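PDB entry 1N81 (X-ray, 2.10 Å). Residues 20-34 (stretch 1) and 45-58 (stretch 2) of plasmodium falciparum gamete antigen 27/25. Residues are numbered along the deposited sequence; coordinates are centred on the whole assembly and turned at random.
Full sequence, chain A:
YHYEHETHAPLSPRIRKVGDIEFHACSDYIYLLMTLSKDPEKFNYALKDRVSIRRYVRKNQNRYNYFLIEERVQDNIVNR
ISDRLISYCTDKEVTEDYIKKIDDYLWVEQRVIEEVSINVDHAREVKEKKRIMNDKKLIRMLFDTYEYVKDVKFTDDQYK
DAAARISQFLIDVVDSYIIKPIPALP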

ATOM      1  N   ASP A  20      -4.212   2.805  -5.312  1.00 34.34           N
ATOM      2  CA  ASP A  20      -5.121   1.928  -6.063  1.00 37.21           C
ATOM      3  C   ASP A  20      -4.385   0.939  -6.915  1.00 38.61           C
ATOM      4  O   ASP A  20      -4.752  -0.247  -6.980  1.00 42.62           O
ATOM      5  CB  ASP A  20      -6.100   2.740  -6.928  1.00 37.43           C
ATOM      6  CG  ASP A  20      -7.291   3.244  -6.120  1.00 37.20           C
ATOM      7  OD1 ASP A  20      -7.404   2.835  -4.938  1.00 35.60           O
ATOM      8  OD2 ASP A  20      -8.117   4.022  -6.645  1.00 37.96           O
ATOM      9  N   ILE A  21      -3.330   1.410  -7.561  1.00 36.19           N
ATOM     10  CA  ILE A  21      -2.535   0.549  -8.407  1.00 35.41           C
ATOM     11  C   ILE A  21      -1.909  -0.653  -7.663  1.00 37.59           C
ATOM     12  O   ILE A  21      -2.072  -1.811  -8.077  1.00 32.40           O
ATOM     13  CB  ILE A  21      -1.416   1.361  -9.077  1.00 37.91           C
ATOM     14  CG1 ILE A  21      -2.025   2.231 -10.194  1.00 37.49           C
ATOM     15  CG2 ILE A  21      -0.340   0.434  -9.619  1.00 31.55           C
ATOM     16  CD1 ILE A  21      -1.137   3.370 -10.621  1.00 34.68           C
ATOM     17  N   GLU A  22      -1.214  -0.357  -6.573  1.00 32.87           N
ATOM     18  CA  GLU A  22      -0.538  -1.358  -5.744  1.00 31.30           C
ATOM     19  C   GLU A  22      -1.511  -2.330  -5.088  1.00 37.54           C
ATOM     20  O   GLU A  22      -1.322  -3.540  -5.128  1.00 37.33           O
ATOM     21  CB  GLU A  22       0.259  -0.660  -4.624  1.00 29.41           C
ATOM     22  CG  GLU A  22       0.778  -1.624  -3.532  1.00 33.84           C
ATOM     23  CD  GLU A  22       1.997  -1.100  -2.756  1.00 31.86           C
ATOM     24  OE1 GLU A  22       2.422  -1.766  -1.780  1.00 38.33           O
ATOM     25  OE2 GLU A  22       2.539  -0.039  -3.121  1.00 31.56           O
ATOM     26  N   PHE A  23      -2.567  -1.800  -4.489  1.00 32.77           N
ATOM     27  CA  PHE A  23      -3.481  -2.688  -3.805  1.00 30.56           C
ATOM     28  C   PHE A  23      -4.384  -3.514  -4.719  1.00 37.06           C
ATOM     29  O   PHE A  23      -4.698  -4.641  -4.377  1.00 36.26           O
ATOM     30  CB  PHE A  23      -4.270  -1.903  -2.733  1.00 26.17           C
ATOM     31  CG  PHE A  23      -3.436  -1.546  -1.519  1.00 33.92           C
ATOM     32  CD1 PHE A  23      -2.769  -0.319  -1.443  1.00 27.18           C
ATOM     33  CD2 PHE A  23      -3.234  -2.474  -0.501  1.00 35.45           C
ATOM     34  CE1 PHE A  23      -1.907  -0.016  -0.372  1.00 32.94           C
ATOM     35  CE2 PHE A  23      -2.358  -2.187   0.600  1.00 33.77           C
ATOM     36  CZ  PHE A  23      -1.695  -0.944   0.658  1.00 32.21           C
ATOM     37  N   HIS A  24      -4.799  -2.983  -5.873  1.00 37.58           N
ATOM     38  CA  HIS A  24      -5.618  -3.799  -6.777  1.00 40.62           C
ATOM     39  C   HIS A  24      -4.720  -4.814  -7.443  1.00 36.39           C
ATOM     40  O   HIS A  24      -5.118  -5.962  -7.680  1.00 32.89           O
ATOM     41  CB  HIS A  24      -6.328  -2.947  -7.835  1.00 42.73           C
ATOM     42  CG  HIS A  24      -7.548  -2.254  -7.314  1.00 51.50           C
ATOM     43  ND1 HIS A  24      -8.808  -2.812  -7.387  1.00 54.74           N
ATOM     44  CD2 HIS A  24      -7.695  -1.089  -6.633  1.00 45.59           C
ATOM     45  CE1 HIS A  24      -9.673  -2.024  -6.773  1.00 56.97           C
ATOM     46  NE2 HIS A  24      -9.025  -0.969  -6.303  1.00 47.68           N
ATOM     47  N   ALA A  25      -3.484  -4.419  -7.725  1.00 35.62           N
ATOM     48  CA  ALA A  25      -2.577  -5.389  -8.332  1.00 32.74           C
ATOM     49  C   ALA A  25      -2.367  -6.529  -7.311  1.00 38.74           C
ATOM     50  O   ALA A  25      -2.279  -7.707  -7.677  1.00 33.58           O
ATOM     51  CB  ALA A  25      -1.214  -4.731  -8.697  1.00 33.30           C
ATOM     52  N   CYS A  26      -2.299  -6.177  -6.031  1.00 37.66           N
ATOM     53  CA  CYS A  26      -2.097  -7.177  -4.987  1.00 39.11           C
ATOM     54  C   CYS A  26      -3.342  -8.094  -4.898  1.00 35.38           C
ATOM     55  O   CYS A  26      -3.215  -9.316  -4.883  1.00 34.01           O
ATOM     56  CB  CYS A  26      -1.818  -6.493  -3.632  1.00 34.56           C
ATOM     57  SG  CYS A  26      -1.252  -7.660  -2.337  1.00 36.05           S
ATOM     58  N   SER A  27      -4.527  -7.495  -4.841  1.00 32.47           N
ATOM     59  CA  SER A  27      -5.762  -8.259  -4.785  1.00 36.15           C
ATOM     60  C   SER A  27      -5.824  -9.191  -5.997  1.00 36.96           C
ATOM     61  O   SER A  27      -6.060 -10.385  -5.846  1.00 47.28           O
ATOM     62  CB  SER A  27      -6.957  -7.312  -4.773  1.00 36.87           C
ATOM     63  OG  SER A  27      -8.178  -8.050  -4.700  1.00 47.38           O
ATOM     64  N   ASP A  28      -5.598  -8.653  -7.198  1.00 42.20           N
ATOM     65  CA  ASP A  28      -5.615  -9.486  -8.405  1.00 45.79           C
ATOM     66  C   ASP A  28      -4.654 -10.678  -8.281  1.00 45.91           C
ATOM     67  O   ASP A  28      -5.004 -11.826  -8.563  1.00 37.56           O
ATOM     68  CB  ASP A  28      -5.202  -8.690  -9.662  1.00 42.11           C
ATOM     69  CG  ASP A  28      -6.243  -7.657 -10.088  1.00 42.21           C
ATOM     70  OD1 ASP A  28      -7.388  -7.670  -9.592  1.00 41.15           O
ATOM     71  OD2 ASP A  28      -5.901  -6.816 -10.934  1.00 46.11           O
ATOM     72  N   TYR A  29      -3.421 -10.408  -7.875  1.00 40.41           N
ATOM     73  CA  TYR A  29      -2.446 -11.479  -7.771  1.00 37.39           C
ATOM     74  C   TYR A  29      -2.852 -12.518  -6.731  1.00 43.28           C
ATOM     75  O   TYR A  29      -2.540 -13.698  -6.870  1.00 42.65           O
ATOM     76  CB  TYR A  29      -1.074 -10.922  -7.441  1.00 36.91           C
ATOM     77  CG  TYR A  29       0.022 -11.820  -7.907  1.00 41.60           C
ATOM     78  CD1 TYR A  29       0.521 -11.709  -9.193  1.00 37.29           C
ATOM     79  CD2 TYR A  29       0.572 -12.797  -7.051  1.00 35.01           C
ATOM     80  CE1 TYR A  29       1.558 -12.544  -9.641  1.00 36.93           C
ATOM     81  CE2 TYR A  29       1.607 -13.643  -7.487  1.00 38.56           C
ATOM     82  CZ  TYR A  29       2.093 -13.507  -8.785  1.00 42.18           C
ATOM     83  OH  TYR A  29       3.111 -14.319  -9.240  1.00 43.31           O
ATOM     84  N   ILE A  30      -3.542 -12.083  -5.681  1.00 45.27           N
ATOM     85  CA  ILE A  30      -3.986 -13.025  -4.663  1.00 47.82           C
ATOM     86  C   ILE A  30      -5.073 -13.899  -5.281  1.00 46.93           C
ATOM     87  O   ILE A  30      -5.215 -15.063  -4.920  1.00 50.86           O
ATOM     88  CB  ILE A  30      -4.515 -12.297  -3.405  1.00 46.15           C
ATOM     89  CG1 ILE A  30      -3.329 -11.787  -2.581  1.00 42.86           C
ATOM     90  CG2 ILE A  30      -5.391 -13.230  -2.559  1.00 51.25           C
ATOM     91  CD1 ILE A  30      -3.716 -10.973  -1.402  1.00 49.93           C
ATOM     92  N   TYR A  31      -5.834 -13.340  -6.216  1.00 48.11           N
ATOM     93  CA  TYR A  31      -6.864 -14.126  -6.882  1.00 48.94           C
ATOM     94  C   TYR A  31      -6.179 -15.232  -7.689  1.00 45.76           C
ATOM     95  O   TYR A  31      -6.611 -16.376  -7.677  1.00 49.74           O
ATOM     96  CB  TYR A  31      -7.685 -13.273  -7.828  1.00 50.04           C
ATOM     97  CG  TYR A  31      -8.809 -14.051  -8.479  1.00 55.05           C
ATOM     98  CD1 TYR A  31     -10.021 -14.228  -7.832  1.00 44.09           C
ATOM     99  CD2 TYR A  31      -8.643 -14.630  -9.737  1.00 62.58           C
ATOM    100  CE1 TYR A  31     -11.044 -14.961  -8.422  1.00 60.98           C
ATOM    101  CE2 TYR A  31      -9.661 -15.367 -10.332  1.00 60.96           C
ATOM    102  CZ  TYR A  31     -10.851 -15.525  -9.674  1.00 60.57           C
ATOM    103  OH  TYR A  31     -11.856 -16.243 -10.278  1.00 74.20           O
ATOM    104  N   LEU A  32      -5.106 -14.879  -8.386  1.00 43.87           N
ATOM    105  CA  LEU A  32      -4.348 -15.850  -9.162  1.00 47.40           C
ATOM    106  C   LEU A  32      -3.911 -16.982  -8.228  1.00 55.07           C
ATOM    107  O   LEU A  32      -4.130 -18.166  -8.506  1.00 46.77           O
ATOM    108  CB  LEU A  32      -3.096 -15.194  -9.774  1.00 36.00           C
ATOM    109  CG  LEU A  32      -2.089 -16.159 -10.412  1.00 42.84           C
ATOM    110  CD1 LEU A  32      -2.770 -16.828 -11.645  1.00 46.80           C
ATOM    111  CD2 LEU A  32      -0.803 -15.422 -10.822  1.00 38.41           C
ATOM    112  N   LEU A  33      -3.283 -16.608  -7.112  1.00 51.93           N
ATOM    113  CA  LEU A  33      -2.800 -17.605  -6.168  1.00 54.71           C
ATOM    114  C   LEU A  33      -3.905 -18.584  -5.838  1.00 54.72           C
ATOM    115  O   LEU A  33      -3.690 -19.793  -5.808  1.00 52.47           O
ATOM    116  CB  LEU A  33      -2.290 -16.945  -4.881  1.00 49.80           C
ATOM    117  CG  LEU A  33      -0.948 -16.240  -5.045  1.00 47.08           C
ATOM    118  CD1 LEU A  33      -0.494 -15.626  -3.726  1.00 51.06           C
ATOM    119  CD2 LEU A  33       0.062 -17.235  -5.555  1.00 46.25           C
ATOM    120  N   MET A  34      -5.092 -18.048  -5.600  1.00 53.04           N
ATOM    121  CA  MET A  34      -6.243 -18.859  -5.269  1.00 59.71           C
ATOM    122  C   MET A  34      -6.568 -19.856  -6.392  1.00 60.27           C
ATOM    123  O   MET A  34      -6.886 -21.002  -6.119  1.00 59.11           O
ATOM    124  CB  MET A  34      -7.427 -17.941  -4.951  1.00 55.25           C
ATOM    125  CG  MET A  34      -8.704 -18.635  -4.478  1.00 58.74           C
ATOM    126  SD  MET A  34      -9.622 -19.252  -5.891  1.00 73.07           S
ATOM    127  CE  MET A  34     -10.255 -17.733  -6.604  1.00 55.15           C
ATOM    128  N   TYR A  45       5.796 -21.304  -6.763  1.00 49.11           N
ATOM    129  CA  TYR A  45       6.592 -20.495  -7.687  1.00 52.22           C
ATOM    130  C   TYR A  45       6.063 -19.067  -7.811  1.00 42.50           C
ATOM    131  O   TYR A  45       6.843 -18.106  -7.853  1.00 43.70           O
ATOM    132  CB  TYR A  45       6.631 -21.123  -9.088  1.00 45.34           C
ATOM    133  CG  TYR A  45       7.497 -20.341 -10.052  1.00 55.35           C
ATOM    134  CD1 TYR A  45       8.877 -20.293  -9.893  1.00 57.18           C
ATOM    135  CD2 TYR A  45       6.928 -19.620 -11.109  1.00 53.79           C
ATOM    136  CE1 TYR A  45       9.669 -19.548 -10.757  1.00 68.96           C
ATOM    137  CE2 TYR A  45       7.705 -18.877 -11.975  1.00 56.29           C
ATOM    138  CZ  TYR A  45       9.072 -18.843 -11.794  1.00 64.26           C
ATOM    139  OH  TYR A  45       9.855 -18.090 -12.631  1.00 66.36           O
ATOM    140  N   ALA A  46       4.746 -18.937  -7.905  1.00 36.59           N
ATOM    141  CA  ALA A  46       4.125 -17.616  -8.026  1.00 44.38           C
ATOM    142  C   ALA A  46       4.407 -16.673  -6.837  1.00 44.42           C
ATOM    143  O   ALA A  46       4.611 -15.476  -7.041  1.00 36.53           O
ATOM    144  CB  ALA A  46       2.641 -17.774  -8.203  1.00 37.76           C
ATOM    145  N   LEU A  47       4.458 -17.211  -5.614  1.00 39.94           N
ATOM    146  CA  LEU A  47       4.689 -16.384  -4.435  1.00 37.11           C
ATOM    147  C   LEU A  47       5.844 -15.412  -4.623  1.00 39.75           C
ATOM    148  O   LEU A  47       5.759 -14.247  -4.222  1.00 42.37           O
ATOM    149  CB  LEU A  47       4.935 -17.263  -3.190  1.00 34.34           C
ATOM    150  CG  LEU A  47       3.731 -18.088  -2.739  1.00 43.87           C
ATOM    151  CD1 LEU A  47       4.096 -18.965  -1.516  1.00 46.35           C
ATOM    152  CD2 LEU A  47       2.590 -17.138  -2.399  1.00 35.93           C
ATOM    153  N   LYS A  48       6.924 -15.866  -5.237  1.00 45.99           N
ATOM    154  CA  LYS A  48       8.045 -14.954  -5.439  1.00 48.20           C
ATOM    155  C   LYS A  48       8.340 -14.641  -6.911  1.00 47.87           C
ATOM    156  O   LYS A  48       9.439 -14.216  -7.259  1.00 37.41           O
ATOM    157  CB  LYS A  48       9.312 -15.504  -4.763  1.00 53.37           C
ATOM    158  CG  LYS A  48       9.379 -15.247  -3.261  1.00 56.60           C
ATOM    159  CD  LYS A  48      10.820 -15.349  -2.762  1.00 58.38           C
ATOM    160  CE  LYS A  48      10.898 -15.107  -1.272  1.00 73.42           C
ATOM    161  NZ  LYS A  48      10.355 -13.765  -0.893  1.00 79.21           N
ATOM    162  N   ASP A  49       7.364 -14.848  -7.786  1.00 48.67           N
ATOM    163  CA  ASP A  49       7.566 -14.554  -9.216  1.00 42.85           C
ATOM    164  C   ASP A  49       7.497 -13.046  -9.465  1.00 40.38           C
ATOM    165  O   ASP A  49       6.445 -12.523  -9.850  1.00 39.58           O
ATOM    166  CB  ASP A  49       6.485 -15.234 -10.026  1.00 38.94           C
ATOM    167  CG  ASP A  49       6.687 -15.068 -11.504  1.00 45.93           C
ATOM    168  OD1 ASP A  49       7.617 -14.326 -11.946  1.00 39.57           O
ATOM    169  OD2 ASP A  49       5.891 -15.705 -12.205  1.00 40.88           O
ATOM    170  N   ARG A  50       8.608 -12.343  -9.250  1.00 39.96           N
ATOM    171  CA  ARG A  50       8.604 -10.885  -9.416  1.00 44.73           C
ATOM    172  C   ARG A  50       8.212 -10.420 -10.815  1.00 46.44           C
ATOM    173  O   ARG A  50       7.562  -9.385 -10.984  1.00 51.14           O
ATOM    174  CB  ARG A  50       9.977 -10.295  -9.067  1.00 49.71           C
ATOM    175  CG  ARG A  50      10.410 -10.505  -7.625  1.00 60.66           C
ATOM    176  CD  ARG A  50      11.817  -9.964  -7.404  1.00 67.46           C
ATOM    177  NE  ARG A  50      11.865  -8.519  -7.594  1.00 71.08           N
ATOM    178  CZ  ARG A  50      11.351  -7.650  -6.733  1.00 69.17           C
ATOM    179  NH1 ARG A  50      10.759  -8.101  -5.635  1.00 69.70           N
ATOM    180  NH2 ARG A  50      11.429  -6.341  -6.970  1.00 60.34           N
ATOM    181  N   VAL A  51       8.597 -11.186 -11.824  1.00 49.31           N
ATOM    182  CA  VAL A  51       8.270 -10.809 -13.190  1.00 44.33           C
ATOM    183  C   VAL A  51       6.757 -10.769 -13.340  1.00 43.55           C
ATOM    184  O   VAL A  51       6.217  -9.770 -13.792  1.00 42.86           O
ATOM    185  CB  VAL A  51       8.922 -11.785 -14.229  1.00 45.49           C
ATOM    186  CG1 VAL A  51       8.549 -11.372 -15.646  1.00 34.64           C
ATOM    187  CG2 VAL A  51      10.481 -11.736 -14.095  1.00 40.92           C
ATOM    188  N   SER A  52       6.060 -11.825 -12.945  1.00 36.21           N
ATOM    189  CA  SER A  52       4.615 -11.782 -13.075  1.00 44.87           C
ATOM    190  C   SER A  52       3.991 -10.674 -12.232  1.00 46.70           C
ATOM    191  O   SER A  52       3.127  -9.937 -12.714  1.00 44.89           O
ATOM    192  CB  SER A  52       3.986 -13.114 -12.685  1.00 39.10           C
ATOM    193  OG  SER A  52       4.478 -14.140 -13.520  1.00 62.43           O
ATOM    194  N   ILE A  53       4.430 -10.544 -10.984  1.00 38.43           N
ATOM    195  CA  ILE A  53       3.847  -9.532 -10.126  1.00 37.09           C
ATOM    196  C   ILE A  53       4.021  -8.161 -10.776  1.00 40.34           C
ATOM    197  O   ILE A  53       3.086  -7.356 -10.806  1.00 37.99           O
ATOM    198  CB  ILE A  53       4.489  -9.519  -8.711  1.00 39.65           C
ATOM    199  CG1 ILE A  53       4.121 -10.791  -7.934  1.00 34.54           C
ATOM    200  CG2 ILE A  53       4.006  -8.255  -7.925  1.00 29.47           C
ATOM    201  CD1 ILE A  53       5.027 -10.963  -6.683  1.00 30.96           C
ATOM    202  N   ARG A  54       5.210  -7.884 -11.297  1.00 38.45           N
ATOM    203  CA  ARG A  54       5.408  -6.585 -11.930  1.00 38.15           C
ATOM    204  C   ARG A  54       4.463  -6.442 -13.118  1.00 40.04           C
ATOM    205  O   ARG A  54       4.024  -5.342 -13.430  1.00 44.39           O
ATOM    206  CB  ARG A  54       6.849  -6.398 -12.399  1.00 41.56           C
ATOM    207  CG  ARG A  54       7.079  -4.980 -12.885  1.00 50.95           C
ATOM    208  CD  ARG A  54       8.484  -4.714 -13.334  1.00 54.90           C
ATOM    209  NE  ARG A  54       9.334  -4.090 -12.319  1.00 62.88           N
ATOM    210  CZ  ARG A  54      10.000  -4.771 -11.397  1.00 57.49           C
ATOM    211  NH1 ARG A  54       9.902  -6.094 -11.356  1.00 62.56           N
ATOM    212  NH2 ARG A  54      10.798  -4.144 -10.549  1.00 62.65           N
ATOM    213  N   ARG A  55       4.142  -7.547 -13.774  1.00 37.98           N
ATOM    214  CA  ARG A  55       3.221  -7.475 -14.907  1.00 45.62           C
ATOM    215  C   ARG A  55       1.846  -7.055 -14.368  1.00 48.02           C
ATOM    216  O   ARG A  55       1.125  -6.293 -15.010  1.00 41.23           O
ATOM    217  CB  ARG A  55       3.140  -8.836 -15.622  1.00 55.81           C
ATOM    218  CG  ARG A  55       2.358  -8.806 -16.940  1.00 60.80           C
ATOM    219  CD  ARG A  55       2.254 -10.194 -17.559  1.00 51.90           C
ATOM    220  NE  ARG A  55       3.556 -10.841 -17.537  1.00 54.89           N
ATOM    221  CZ  ARG A  55       3.847 -11.900 -16.794  1.00 65.24           C
ATOM    222  NH1 ARG A  55       2.921 -12.450 -16.011  1.00 65.73           N
ATOM    223  NH2 ARG A  55       5.073 -12.394 -16.820  1.00 67.52           N
ATOM    224  N   TYR A  56       1.469  -7.551 -13.186  1.00 40.76           N
ATOM    225  CA  TYR A  56       0.184  -7.142 -12.622  1.00 40.24           C
ATOM    226  C   TYR A  56       0.221  -5.664 -12.266  1.00 34.11           C
ATOM    227  O   TYR A  56      -0.771  -4.960 -12.426  1.00 43.67           O
ATOM    228  CB  TYR A  56      -0.194  -7.988 -11.390  1.00 45.73           C
ATOM    229  CG  TYR A  56      -0.855  -9.293 -11.758  1.00 41.74           C
ATOM    230  CD1 TYR A  56      -0.185 -10.231 -12.538  1.00 43.82           C
ATOM    231  CD2 TYR A  56      -2.156  -9.570 -11.367  1.00 43.99           C
ATOM    232  CE1 TYR A  56      -0.797 -11.408 -12.920  1.00 48.38           C
ATOM    233  CE2 TYR A  56      -2.784 -10.755 -11.748  1.00 45.49           C
ATOM    234  CZ  TYR A  56      -2.090 -11.663 -12.520  1.00 43.63           C
ATOM    235  OH  TYR A  56      -2.675 -12.850 -12.868  1.00 52.36           O
ATOM    236  N   VAL A  57       1.352  -5.181 -11.781  1.00 35.79           N
ATOM    237  CA  VAL A  57       1.434  -3.749 -11.463  1.00 39.42           C
ATOM    238  C   VAL A  57       1.182  -2.930 -12.738  1.00 39.78           C
ATOM    239  O   VAL A  57       0.363  -2.018 -12.737  1.00 41.96           O
ATOM    240  CB  VAL A  57       2.817  -3.388 -10.869  1.00 39.59           C
ATOM    241  CG1 VAL A  57       2.971  -1.840 -10.756  1.00 31.88           C
ATOM    242  CG2 VAL A  57       2.959  -4.061  -9.456  1.00 34.75           C
ATOM    243  N   ARG A  58       1.882  -3.273 -13.824  1.00 36.37           N
ATOM    244  CA  ARG A  58       1.739  -2.573 -15.110  1.00 40.30           C
ATOM    245  C   ARG A  58       0.306  -2.529 -15.573  1.00 39.43           C
ATOM    246  O   ARG A  58      -0.177  -1.476 -15.932  1.00 43.13           O
ATOM    247  CB  ARG A  58       2.565  -3.237 -16.200  1.00 38.78           C
ATOM    248  CG  ARG A  58       4.035  -2.940 -16.155  1.00 52.58           C
ATOM    249  CD  ARG A  58       4.659  -3.410 -17.472  1.00 64.32           C
ATOM    250  NE  ARG A  58       6.118  -3.470 -17.413  1.00 81.92           N
ATOM    251  CZ  ARG A  58       6.819  -4.508 -16.956  1.00 83.49           C
ATOM    252  NH1 ARG A  58       6.198  -5.595 -16.512  1.00 69.03           N
ATOM    253  NH2 ARG A  58       8.146  -4.448 -16.937  1.00 77.76           N
TER
HETATM  254  O   HOH W   1       2.615 -16.036 -11.690  1.00 64.69           O

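Stretch 1 is a single helix, and it meets stretch 2 along one stripe, with Ile 21, Ala 25, Asp 28, Tyr 29, Leu 32 and Leu 33 recurring at the three- and four-residue spacing of a helix face. The helix of residues 50-58 runs against it at 128°, the axes 8.7 Å apart at their closest, and the contact buries 568 Å² in total.

Ile 21 opens the contact lightly. Its CB points sideways, and its CG2 lies 4.2 Å from Val 57 CG1, one branched aliphatic group against another.

One turn on, Ala 25 is the point of tightest backbone packing, its CA only 5.3 Å from the CA of Val 57. Its CB points straight at the partner and ends 3.8 Å from Tyr 56 O and 4.0 Å from Val 57 CA. A methyl fills the little space left between the two backbones here, so small size is the rule at this position.

Asp 28 sits at the border, partly exposed, its OD2 hydrogen-bonded elsewhere in the structure. Its contact is made by its methylene: CB lies 3.6 Å from Tyr 56 CD2, at the edge of that ring. Tyr 56 itself is a knob, packed among Ala 25, Asp 28, Tyr 29 and Leu 32.

Tyr 29 is the centrepiece, with the largest covered area of any residue here. Its CB points sideways, but with chi1 in t the ring reaches into a pocket formed by Ala 46, Ser 52, Ile 53 and Tyr 56. Ile 53 CG1 sits over one face, 3.6 Å from the centroid of the Tyr 29 ring, in a CH-pi contact, while the ring's edge meets the face of Tyr 56, planes at 78° and CD1 to CD1 3.7 Å. At the tip, Tyr 29 OH donates to Ala 46 O at 2.9 Å and accepts from water 1 at 3.0 Å, so the buried hydroxyl is satisfied. The same water donates weakly to Asp 49 OD2 at 3.3 Å, tying the tyrosine to the helix start, where Asp 49 OD1 caps Ser 52 N at 3.1 Å. Tyrosine suits this place because it joins an apolar ring to a polar end.

Leu 32 points toward stretch 2 and lays CD2 3.8 Å from Tyr 56 OH. Leu 33 closes the contact against Ala 46 and Leu 47: its CD2 touches Ala 46 CB and its CD1 meets Leu 47 CD2, both at 3.7 Å.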